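Local coordinates for protein 11R-lipoxygenase (PDB 3VF1) that probably inserts molecular oxygen into polyunsaturated fatty acids at a non-heme iron centre, as a calcium-dependent lipoxygenase, at residues A[468-471]-A[472-475]; A[564-567]-A[568-572]; A[601-604]-A[605-608]. All coordinates share one frame; numbering follows the deposited sequence.

Contact 1 of 3, residues A[468-471]-A[472-475]; sequences VTFD and SYDL
Thr-469 and Ser-472 meet at the start of a short 3-10 segment, residues 470-473, in the loop that joins helix 456-465 to helix 475-481. The turn illustrates how one carbonyl can open a tight coil. Thr-469 O takes the hydroxyl of Ser-472 at 2.8 Å from OG, nearly end-on to the carbonyl, with a C=O...OG angle of 172°, and a weak bond from Ser-472 N as well. With chi1 at 66°, OG sits on the side of its own N and carbonyl carbon from which it can reach Thr-469 O; Arg-395 also binds it. Two further i to i+3 bonds continue the coil: Tyr-473 N donates to Phe-470 O at 3.0 Å, and Asp-474 N to Asp-471 O.

The packed side belongs to the aromatic pair. The rings of Phe-470 and Tyr-473 lie obliquely, their centroids 5.2 Å apart and their planes at 33°, while Phe-470 CD2 touches Tyr-473 CB. Thr-469 O lies in the plane of the tyrosine ring, at its edge, and Val-468 CG2 comes near the same edge. Helices 369-410 and 557-579 complete this buried side, where the side chain of Tyr-473 lies about 9 Å from that of the iron ligand His-397; Arg-395 accepts the tyrosine hydroxyl through its backbone O and makes a cation-pi contact with the ring.

Asp-471 marks the solvent side. Its carboxylate projects from the coil, and Asp-474 OD1 caps a backbone N of helix 475-481. Here an ST turn fixes the backbone: Thr-469 OG1 accepts from Asp-471 N at 3.2 Å.

Contact 2 of 3, residues A[564-567]-A[568-572]; sequences LTVV and VFTCS
Successive turns of one buried helix meet here, residue i against i+4, within helix 557-579 in the core of the lipoxygenase domain. Thr-570 and Val-566 carry the polar part. Val-566 O receives two donors from the same residue, Thr-570 N at 3.0 Å and Thr-570 OG1 at 2.9 Å, one from each face of the carbonyl group. A chi1 of -63° sets OG1 beside its own backbone N, which directs the hydroxyl back to the preceding turn. The two side chains run alongside each other, with Val-566 CG1 4.2 Å from Thr-570 OG1. A valine in place of Thr-570 would probably leave Val-566 O with the backbone N-H alone, a methyl standing where the hydroxyl had bonded.

On another flank Val-567 CG1 packs on Cys-571 SG at 4.0 Å. Val-568 lays CG2 against Leu-564 O at 3.4 Å, beside the nearly straight bond from Val-568 N to that oxygen. Further on, Ser-572 OG bonds Val-568 O at 2.6 Å, where the coil widens into a pi-type turn. Such a widened turn belongs to the long lipoxygenase core helix that, a little further on, supplies the iron ligands His-575 and Asn-579.

Contact 3 of 3, residues A[601-604]-A[605-608]; sequences PTEK and GKSN
Glu-603 and Lys-606 face each other across a surface bend, and their side chains run at a slant to one another. The nearest atoms are Glu-603 OE1 and Lys-606 CE, 3.1 Å apart, so the carboxylate oxygen rests against the last methylene of the lysine. Its ammonium is further off, with NZ 4.0 Å from OE1, a long salt bridge. Nearer the backbone, Glu-603 CB approaches Lys-606 CG at 4.0 Å. The lysine chain bends at chi2 (-58°) and then runs extended, which carries its end out to the carboxylate.

At the backbone, a water lies between Glu-603 O and Lys-606 N, though its 2.4 Å approach to Glu-603 O is too short to trust and the bond from Lys-606 N is weak. Gly-605 has a positive phi (73°), and a beta carbon modelled there would probably come too near Lys-604 O.

One shell further out, Asp-371 of helix 369-410 takes Gly-605 N and Ser-607 N on its two carboxylate oxygens. Lys-604 turns away to a salt bridge with Asp-367 and a cation-pi contact with Trp-362, and Asn-608 caps helix 609-615 through Val-611 N. Long and set between two exposed residues, the ion pair is likely to contribute less to holding the loop than the carboxylate of Asp-371, which holds two backbone N-H groups.

The three contacts follow one another along the chain, all within its lipoxygenase part, yet they divide into a pair and an outlier. Contacts 1 and 2 have centres 12 Å apart and touch: Tyr-473 packs on Val-566 and Thr-570, and Leu-475 CD2 meets Phe-569 CZ at 3.7 Å. The loop before helix 475-481 is thereby fitted to helix 557-579, and both border helix 369-410, which carries the iron ligands His-392 and His-397; the side chain of Thr-570 is about 10 Å from the metal. Contact 3 sits at the periphery, its centre about 40 Å from that of contact 1 and 46 Å from that of contact 2, although it too leans on helix 369-410, near the start.

Contact 1 of 3, residues A[468-471]-A[472-475]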
loop_
_atom_site.group_PDB
_atom_site.type_symbol
_atom_site.label_atom_id
_atom_site.label_comp_id
_atom_site.label_asym_id
_atom_site.label_seq_id
_atom_site.Cartn_x
_atom_site.Cartn_y
_atom_site.Cartn_z
ATOM N N VAL A 468 4.505 16.211 -7.226
ATOM C CA VAL A 468 4.946 14.831 -7.396
ATOM C C VAL A 468 4.973 14.409 -8.861
ATOM O O VAL A 468 4.120 14.810 -9.652
ATOM C CB VAL A 468 4.050 13.842 -6.617
ATOM C CG1 VAL A 468 2.710 13.650 -7.322
ATOM C CG2 VAL A 468 4.756 12.506 -6.459
ATOM N N THR A 469 5.974 13.610 -9.214
ATOM C CA THR A 469 6.011 12.940 -10.508
ATOM C C THR A 469 6.408 11.489 -10.275
ATOM O O THR A 469 6.804 11.118 -9.173
ATOM C CB THR A 469 7.015 13.592 -11.477
ATOM O OG1 THR A 469 8.340 13.127 -11.189
ATOM C CG2 THR A 469 6.969 15.110 -11.370
ATOM N N PHE A 470 6.308 10.668 -11.314
ATOM C CA PHE A 470 6.622 9.250 -11.183
ATOM C C PHE A 470 8.126 8.978 -11.153
ATOM O O PHE A 470 8.549 7.841 -10.937
ATOM C CB PHE A 470 5.953 8.445 -12.300
ATOM C CG PHE A 470 4.625 7.865 -11.909
ATOM C CD1 PHE A 470 3.472 8.631 -11.968
ATOM C CD2 PHE A 470 4.532 6.555 -11.471
ATOM C CE1 PHE A 470 2.247 8.098 -11.601
ATOM C CE2 PHE A 470 3.312 6.017 -11.102
ATOM C CZ PHE A 470 2.168 6.789 -11.169
ATOM N N ASP A 471 8.933 10.013 -11.362
ATOM C CA ASP A 471 10.378 9.874 -11.218
ATOM C C ASP A 471 10.728 9.508 -9.780
ATOM O O ASP A 471 11.706 8.803 -9.526
ATOM C CB ASP A 471 11.097 11.166 -11.611
ATOM C CG ASP A 471 11.042 11.436 -13.102
ATOM O OD1 ASP A 471 10.670 10.518 -13.865
ATOM O OD2 ASP A 471 11.381 12.567 -13.511
ATOM N N SER A 472 9.919 9.989 -8.839
ATOM C CA SER A 472 10.147 9.716 -7.426
ATOM C C SER A 472 9.747 8.288 -7.060
ATOM O O SER A 472 9.932 7.859 -5.920
ATOM C CB SER A 472 9.379 10.716 -6.556
ATOM O OG SER A 472 7.977 10.561 -6.700
ATOM N N TYR A 473 9.199 7.557 -8.026
ATOM C CA TYR A 473 8.817 6.166 -7.808
ATOM C C TYR A 473 9.850 5.198 -8.372
ATOM O O TYR A 473 9.794 4.000 -8.104
ATOM C CB TYR A 473 7.440 5.888 -8.409
ATOM C CG TYR A 473 6.308 6.330 -7.516
ATOM C CD1 TYR A 473 5.861 7.644 -7.526
ATOM C CD2 TYR A 473 5.694 5.435 -6.651
ATOM C CE1 TYR A 473 4.830 8.051 -6.703
ATOM C CE2 TYR A 473 4.664 5.833 -5.827
ATOM C CZ TYR A 473 4.236 7.138 -5.858
ATOM O OH TYR A 473 3.210 7.531 -5.036
ATOM N N ASP A 474 10.792 5.717 -9.151
ATOM C CA ASP A 474 11.920 4.913 -9.599
ATOM C C ASP A 474 12.867 4.734 -8.422
ATOM O O ASP A 474 13.730 5.574 -8.170
ATOM C CB ASP A 474 12.639 5.583 -10.771
ATOM C CG ASP A 474 13.708 4.696 -11.383
ATOM O OD1 ASP A 474 14.280 3.858 -10.655
ATOM O OD2 ASP A 474 13.976 4.836 -12.594
ATOM N N LEU A 475 12.690 3.635 -7.700
ATOM C CA LEU A 475 13.431 3.385 -6.468
ATOM C C LEU A 475 14.930 3.584 -6.654
ATOM O O LEU A 475 15.561 4.343 -5.920
ATOM C CB LEU A 475 13.162 1.962 -5.982
ATOM C CG LEU A 475 13.716 1.607 -4.603
ATOM C CD1 LEU A 475 12.989 2.390 -3.521
ATOM C CD2 LEU A 475 13.606 0.111 -4.358
#

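Contact 2 of 3, residues A[564-567]-A[568-572]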
loop_
_atom_site.group_PDB
_atom_site.type_symbol
_atom_site.label_atom_id
_atom_site.label_comp_id
_atom_site.label_asym_id
_atom_site.label_seq_id
_atom_site.Cartn_x
_atom_site.Cartn_y
_atom_site.Cartn_z
ATOM N N LEU A 564 4.843 -1.037 -14.775
ATOM C CA LEU A 564 4.174 -2.122 -14.064
ATOM C C LEU A 564 4.982 -2.558 -12.846
ATOM O O LEU A 564 4.418 -2.961 -11.830
ATOM C CB LEU A 564 3.944 -3.311 -14.997
ATOM C CG LEU A 564 2.987 -3.055 -16.164
ATOM C CD1 LEU A 564 2.953 -4.255 -17.096
ATOM C CD2 LEU A 564 1.594 -2.731 -15.658
ATOM N N THR A 565 6.305 -2.478 -12.953
ATOM C CA THR A 565 7.177 -2.796 -11.830
ATOM C C THR A 565 6.894 -1.837 -10.678
ATOM O O THR A 565 6.823 -2.245 -9.519
ATOM C CB THR A 565 8.663 -2.697 -12.222
ATOM O OG1 THR A 565 8.972 -3.694 -13.206
ATOM C CG2 THR A 565 9.557 -2.904 -11.010
ATOM N N VAL A 566 6.728 -0.560 -11.008
ATOM C CA VAL A 566 6.397 0.457 -10.017
ATOM C C VAL A 566 5.115 0.101 -9.275
ATOM O O VAL A 566 5.050 0.208 -8.052
ATOM C CB VAL A 566 6.228 1.845 -10.673
ATOM C CG1 VAL A 566 5.482 2.796 -9.744
ATOM C CG2 VAL A 566 7.582 2.423 -11.057
ATOM N N VAL A 567 4.099 -0.323 -10.018
ATOM C CA VAL A 567 2.800 -0.629 -9.430
ATOM C C VAL A 567 2.879 -1.833 -8.496
ATOM O O VAL A 567 2.414 -1.779 -7.359
ATOM C CB VAL A 567 1.741 -0.906 -10.516
ATOM C CG1 VAL A 567 0.423 -1.328 -9.882
ATOM C CG2 VAL A 567 1.541 0.322 -11.386
ATOM N N VAL A 568 3.468 -2.921 -8.981
ATOM C CA VAL A 568 3.565 -4.148 -8.197
ATOM C C VAL A 568 4.401 -3.928 -6.939
ATOM O O VAL A 568 4.072 -4.432 -5.864
ATOM C CB VAL A 568 4.187 -5.296 -9.023
ATOM C CG1 VAL A 568 4.440 -6.515 -8.143
ATOM C CG2 VAL A 568 3.285 -5.659 -10.190
ATOM N N PHE A 569 5.484 -3.169 -7.077
ATOM C CA PHE A 569 6.379 -2.907 -5.957
ATOM C C PHE A 569 5.712 -2.037 -4.897
ATOM O O PHE A 569 5.858 -2.283 -3.704
ATOM C CB PHE A 569 7.658 -2.229 -6.446
ATOM C CG PHE A 569 8.599 -1.850 -5.340
ATOM C CD1 PHE A 569 9.553 -2.747 -4.888
ATOM C CD2 PHE A 569 8.528 -0.600 -4.750
ATOM C CE1 PHE A 569 10.419 -2.404 -3.869
ATOM C CE2 PHE A 569 9.394 -0.251 -3.728
ATOM C CZ PHE A 569 10.339 -1.153 -3.289
ATOM N N THR A 570 4.978 -1.020 -5.338
ATOM C CA THR A 570 4.346 -0.076 -4.422
ATOM C C THR A 570 3.157 -0.701 -3.696
ATOM O O THR A 570 2.934 -0.438 -2.512
ATOM C CB THR A 570 3.875 1.194 -5.155
ATOM O OG1 THR A 570 5.005 1.879 -5.704
ATOM C CG2 THR A 570 3.139 2.128 -4.203
ATOM N N CYS A 571 2.392 -1.525 -4.406
ATOM C CA CYS A 571 1.210 -2.151 -3.827
ATOM C C CYS A 571 1.580 -3.247 -2.829
ATOM O O CYS A 571 0.797 -3.567 -1.932
ATOM C CB CYS A 571 0.321 -2.738 -4.924
ATOM S SG CYS A 571 -0.463 -1.511 -5.993
ATOM N N SER A 572 2.768 -3.821 -2.986
ATOM C CA SER A 572 3.201 -4.910 -2.117
ATOM C C SER A 572 4.274 -4.472 -1.119
ATOM O O SER A 572 3.998 -4.333 0.073
ATOM C CB SER A 572 3.703 -6.096 -2.950
ATOM O OG SER A 572 4.795 -5.730 -3.777
#

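Contact 3 of 3, residues A[601-604]-A[605-608]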
loop_
_atom_site.group_PDB
_atom_site.type_symbol
_atom_site.label_atom_id
_atom_site.label_comp_id
_atom_site.label_asym_id
_atom_site.label_seq_id
_atom_site.Cartn_x
_atom_site.Cartn_y
_atom_site.Cartn_z
ATOM N N PRO A 601 9.629 25.073 22.745
ATOM C CA PRO A 601 10.338 26.002 23.629
ATOM C C PRO A 601 10.917 27.180 22.856
ATOM O O PRO A 601 11.262 27.035 21.684
ATOM C CB PRO A 601 11.461 25.140 24.211
ATOM C CG PRO A 601 11.704 24.096 23.183
ATOM C CD PRO A 601 10.363 23.807 22.570
ATOM N N THR A 602 11.010 28.335 23.506
ATOM C CA THR A 602 11.583 29.519 22.879
ATOM C C THR A 602 12.935 29.870 23.495
ATOM O O THR A 602 13.667 30.705 22.966
ATOM C CB THR A 602 10.644 30.732 23.015
ATOM O OG1 THR A 602 10.293 30.918 24.391
ATOM C CG2 THR A 602 9.379 30.528 22.192
ATOM N N GLU A 603 13.262 29.223 24.611
ATOM C CA GLU A 603 14.509 29.489 25.314
ATOM C C GLU A 603 15.214 28.195 25.703
ATOM O O GLU A 603 14.605 27.125 25.726
ATOM C CB GLU A 603 14.240 30.314 26.574
ATOM C CG GLU A 603 13.749 31.727 26.308
ATOM C CD GLU A 603 13.494 32.502 27.588
ATOM O OE1 GLU A 603 12.855 31.943 28.505
ATOM O OE2 GLU A 603 13.937 33.666 27.680
ATOM N N LYS A 604 16.501 28.303 26.012
ATOM C CA LYS A 604 17.278 27.161 26.476
ATOM C C LYS A 604 17.040 26.929 27.965
ATOM O O LYS A 604 16.594 27.826 28.678
ATOM C CB LYS A 604 18.771 27.399 26.238
ATOM C CG LYS A 604 19.145 27.757 24.808
ATOM C CD LYS A 604 18.854 26.624 23.846
ATOM C CE LYS A 604 19.583 26.828 22.523
ATOM N NZ LYS A 604 21.048 26.578 22.602
ATOM N N GLY A 605 17.340 25.718 28.425
ATOM C CA GLY A 605 17.320 25.402 29.843
ATOM C C GLY A 605 15.946 25.285 30.481
ATOM O O GLY A 605 15.842 25.116 31.696
ATOM N N LYS A 606 14.891 25.363 29.677
ATOM C CA LYS A 606 13.533 25.322 30.213
ATOM C C LYS A 606 12.965 23.905 30.273
ATOM O O LYS A 606 11.954 23.668 30.938
ATOM C CB LYS A 606 12.603 26.207 29.378
ATOM C CG LYS A 606 13.003 27.675 29.337
ATOM C CD LYS A 606 13.068 28.272 30.735
ATOM C CE LYS A 606 13.353 29.763 30.693
ATOM N NZ LYS A 606 13.508 30.339 32.058
ATOM N N SER A 607 13.612 22.965 29.590
ATOM C CA SER A 607 13.065 21.616 29.461
ATOM C C SER A 607 13.375 20.716 30.652
ATOM O O SER A 607 14.456 20.772 31.239
ATOM C CB SER A 607 13.575 20.950 28.182
ATOM O OG SER A 607 13.209 21.698 27.034
ATOM N N ASN A 608 12.400 19.879 30.990
ATOM C CA ASN A 608 12.562 18.845 32.000
ATOM C C ASN A 608 11.487 17.785 31.792
ATOM O O ASN A 608 10.683 17.885 30.865
ATOM C CB ASN A 608 12.483 19.433 33.409
ATOM C CG ASN A 608 11.149 20.091 33.692
ATOM O OD1 ASN A 608 10.124 19.419 33.805
ATOM N ND2 ASN A 608 11.159 21.412 33.826
HETATM O O HOH W 1 13.770 24.995 26.566
#